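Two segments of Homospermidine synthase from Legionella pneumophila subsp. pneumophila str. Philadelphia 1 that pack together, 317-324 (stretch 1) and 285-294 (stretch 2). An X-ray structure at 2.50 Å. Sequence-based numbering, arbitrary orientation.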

# COMPACT_ATOMS: atom_id res chain seq x y z
N VAL A 317 -23.40 6.26 8.53
CA VAL A 317 -23.25 5.46 7.32
C VAL A 317 -22.12 5.96 6.44
O VAL A 317 -22.05 7.14 6.10
CB VAL A 317 -24.53 5.47 6.45
CG1 VAL A 317 -24.36 4.53 5.27
CG2 VAL A 317 -25.74 5.07 7.29
N HIS A 318 -21.23 5.04 6.08
CA HIS A 318 -20.11 5.35 5.21
C HIS A 318 -19.51 4.06 4.66
O HIS A 318 -19.88 2.96 5.09
CB HIS A 318 -19.05 6.18 5.95
CG HIS A 318 -18.30 5.45 7.02
ND1 HIS A 318 -17.41 4.44 6.74
CD2 HIS A 318 -18.28 5.61 8.36
CE1 HIS A 318 -16.86 4.02 7.86
NE2 HIS A 318 -17.37 4.72 8.86
N TYR A 319 -18.60 4.21 3.71
CA TYR A 319 -17.95 3.11 3.01
C TYR A 319 -16.59 2.75 3.66
O TYR A 319 -15.84 3.63 4.07
CB TYR A 319 -17.78 3.54 1.54
CG TYR A 319 -17.50 2.45 0.51
CD1 TYR A 319 -17.09 2.78 -0.79
CD2 TYR A 319 -17.63 1.10 0.84
CE1 TYR A 319 -16.81 1.77 -1.74
CE2 TYR A 319 -17.36 0.09 -0.09
CZ TYR A 319 -16.95 0.44 -1.38
OH TYR A 319 -16.70 -0.56 -2.29
N ALA A 320 -16.30 1.46 3.75
CA ALA A 320 -15.03 0.94 4.30
C ALA A 320 -14.53 -0.02 3.22
O ALA A 320 -14.77 -1.23 3.27
CB ALA A 320 -15.29 0.17 5.61
N TYR A 321 -13.82 0.54 2.25
CA TYR A 321 -13.32 -0.21 1.09
C TYR A 321 -11.86 -0.63 1.13
O TYR A 321 -10.98 0.13 1.52
CB TYR A 321 -13.54 0.62 -0.18
CG TYR A 321 -13.21 -0.07 -1.49
CD1 TYR A 321 -12.60 0.63 -2.53
CD2 TYR A 321 -13.59 -1.40 -1.72
CE1 TYR A 321 -12.38 0.03 -3.76
CE2 TYR A 321 -13.37 -2.01 -2.97
CZ TYR A 321 -12.76 -1.28 -3.98
OH TYR A 321 -12.56 -1.86 -5.22
N ASN A 322 -11.62 -1.86 0.68
CA ASN A 322 -10.27 -2.39 0.60
C ASN A 322 -10.24 -3.04 -0.77
O ASN A 322 -10.73 -4.16 -0.95
CB ASN A 322 -10.02 -3.42 1.69
CG ASN A 322 -8.56 -3.82 1.78
OD1 ASN A 322 -8.22 -4.78 2.47
ND2 ASN A 322 -7.70 -3.09 1.10
N PRO A 323 -9.67 -2.34 -1.77
CA PRO A 323 -9.56 -2.82 -3.15
C PRO A 323 -8.59 -3.98 -3.31
O PRO A 323 -7.97 -4.42 -2.35
CB PRO A 323 -9.11 -1.57 -3.90
CG PRO A 323 -8.19 -0.94 -2.91
CD PRO A 323 -8.96 -1.05 -1.61
N CYS A 324 -8.49 -4.49 -4.53
CA CYS A 324 -7.59 -5.60 -4.81
C CYS A 324 -6.16 -5.10 -4.61
O CYS A 324 -5.85 -3.95 -4.89
CB CYS A 324 -7.79 -6.09 -6.23
SG CYS A 324 -7.33 -4.87 -7.45
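Stretch 2 285-294: AFHGFLITHA

Two strands need not run alongside each other to share a sheet-like junction; they may cross steeply and join at a single point, and here a glycine next to the bridge lets the backbones come close. Homospermidine synthase offers a clear example. Residues 317-322 are the end of a strand that begins earlier in the chain, which leads through Pro323 to Cys324 at the N-cap of a helix. The second stretch is extended through Phe286-Phe289 and then continues as loop or turn. The N-to-C directions of the two strands make an angle of 108°, and their axes approach to 3.8 Å.

The junction is one antiparallel bridge between Tyr321 and Phe289, whose CA atoms lie 4.9 Å apart. Tyr321 N donates to Phe289 O at 2.8 Å, and Phe289 N donates to Tyr321 O at 2.4 Å, a very short distance for such a bond. The pairing is a single bridge, and beyond it side-chain packing is joined by a CA-H...O contact and a water.

Close approach at the crossing depends on Gly288. Its CA lies 3.1 Å from Tyr321 O and 4.2 Å from Ala320 C. A CB in ideal position would point toward stretch 1 and clash, at 2.8 Å from Ala320 C and 3.0 Å from Tyr321 N. The hollow left by the missing side chain is thus occupied by the backbone of the other strand.

Before the glycine, Phe286 points its CA-to-CB bond toward stretch 1; its side chain is in the p rotamer, and the ring reaches both Ala320 and Asn322. Ala320 O meets the edge of this ring, 3.6 Å from Phe286 CZ, and Asn322 CB lies 3.7 Å from Phe286 CE2. Ala320 CB lies 4.4 Å from Phe286 CZ, a looser apolar contact. Phe289 packs on Pro323, where CD lies 3.9 Å from Phe289 CD1.

Beyond the bridge, Leu290 starts away from stretch 1, but its end comes back: CD1 reaches 3.1 Å from Tyr319 O and 3.2 Å from His318 ND1, while CD2 lies over one face of the imidazole. Leu290 CA also makes a CA-H...O contact with Tyr319 O at 3.3 Å.

Tyr319 is the most extensively covered residue of the pair. Its CB sits 3.1 Å from Ile291 O, while CD1 lies 3.4 Å from Ile291 CG2 and 3.3 Å from His293 CD2, so Ile291 and His293 both pack obliquely against the CD1 side of the tyrosine ring. A water completes the fit, its O 2.9 Å from Ile291 O, within hydrogen-bonding distance, and accepting from Tyr319 N at 2.8 Å.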

# COMPACT_ATOMS: atom_id res chain seq x y z
N ALA A 285 -11.43 -8.52 10.64
CA ALA A 285 -11.06 -7.13 10.92
C ALA A 285 -10.05 -6.63 9.90
O ALA A 285 -9.11 -7.34 9.56
CB ALA A 285 -10.47 -7.02 12.31
N PHE A 286 -10.23 -5.40 9.42
CA PHE A 286 -9.30 -4.84 8.46
C PHE A 286 -9.41 -3.32 8.45
O PHE A 286 -10.27 -2.75 9.11
CB PHE A 286 -9.58 -5.38 7.05
CG PHE A 286 -10.84 -4.82 6.44
CD1 PHE A 286 -12.09 -5.23 6.91
CD2 PHE A 286 -10.77 -3.87 5.42
CE1 PHE A 286 -13.27 -4.69 6.37
CE2 PHE A 286 -11.94 -3.33 4.88
CZ PHE A 286 -13.19 -3.74 5.35
N HIS A 287 -8.52 -2.67 7.71
CA HIS A 287 -8.58 -1.22 7.59
C HIS A 287 -8.92 -0.85 6.16
O HIS A 287 -8.09 -0.99 5.26
CB HIS A 287 -7.25 -0.56 7.97
CG HIS A 287 -6.95 -0.58 9.44
ND1 HIS A 287 -5.94 0.17 10.01
CD2 HIS A 287 -7.52 -1.27 10.46
CE1 HIS A 287 -5.91 -0.06 11.31
NE2 HIS A 287 -6.85 -0.93 11.61
N GLY A 288 -10.14 -0.38 5.94
CA GLY A 288 -10.53 0.00 4.59
C GLY A 288 -10.44 1.50 4.35
O GLY A 288 -10.37 2.29 5.30
N PHE A 289 -10.41 1.90 3.09
CA PHE A 289 -10.37 3.31 2.73
C PHE A 289 -11.80 3.83 2.86
O PHE A 289 -12.74 3.16 2.46
CB PHE A 289 -9.90 3.52 1.28
CG PHE A 289 -8.45 3.20 1.05
CD1 PHE A 289 -8.05 1.90 0.78
CD2 PHE A 289 -7.49 4.20 1.16
CE1 PHE A 289 -6.70 1.59 0.61
CE2 PHE A 289 -6.14 3.91 0.99
CZ PHE A 289 -5.74 2.59 0.72
N LEU A 290 -11.95 5.03 3.43
CA LEU A 290 -13.27 5.63 3.59
C LEU A 290 -13.66 6.37 2.30
O LEU A 290 -13.97 7.56 2.32
CB LEU A 290 -13.26 6.57 4.80
CG LEU A 290 -14.51 7.35 5.27
CD1 LEU A 290 -15.80 6.63 4.97
CD2 LEU A 290 -14.36 7.59 6.76
N ILE A 291 -13.62 5.62 1.20
CA ILE A 291 -13.98 6.12 -0.13
C ILE A 291 -15.41 6.62 -0.12
O ILE A 291 -16.31 5.94 0.36
CB ILE A 291 -13.84 5.00 -1.20
CG1 ILE A 291 -12.54 5.16 -1.97
CG2 ILE A 291 -14.98 5.09 -2.21
CD1 ILE A 291 -11.32 5.06 -1.14
N THR A 292 -15.62 7.80 -0.68
CA THR A 292 -16.94 8.40 -0.72
C THR A 292 -17.89 7.71 -1.72
O THR A 292 -17.44 6.97 -2.60
CB THR A 292 -16.81 9.87 -1.14
OG1 THR A 292 -16.38 9.93 -2.51
CG2 THR A 292 -15.77 10.57 -0.28
N HIS A 293 -19.20 7.93 -1.56
CA HIS A 293 -20.19 7.38 -2.50
C HIS A 293 -21.51 8.14 -2.53
O HIS A 293 -21.74 9.06 -1.74
CB HIS A 293 -20.45 5.89 -2.22
CG HIS A 293 -19.91 4.98 -3.28
ND1 HIS A 293 -20.42 4.93 -4.56
CD2 HIS A 293 -18.90 4.07 -3.24
CE1 HIS A 293 -19.76 4.03 -5.26
NE2 HIS A 293 -18.83 3.50 -4.49
N ALA A 294 -22.38 7.76 -3.46
CA ALA A 294 -23.66 8.43 -3.62
C ALA A 294 -24.71 7.98 -2.61
O ALA A 294 -25.31 8.80 -1.91
CB ALA A 294 -24.18 8.23 -5.04
O HOH W 1 -18.17 6.70 2.45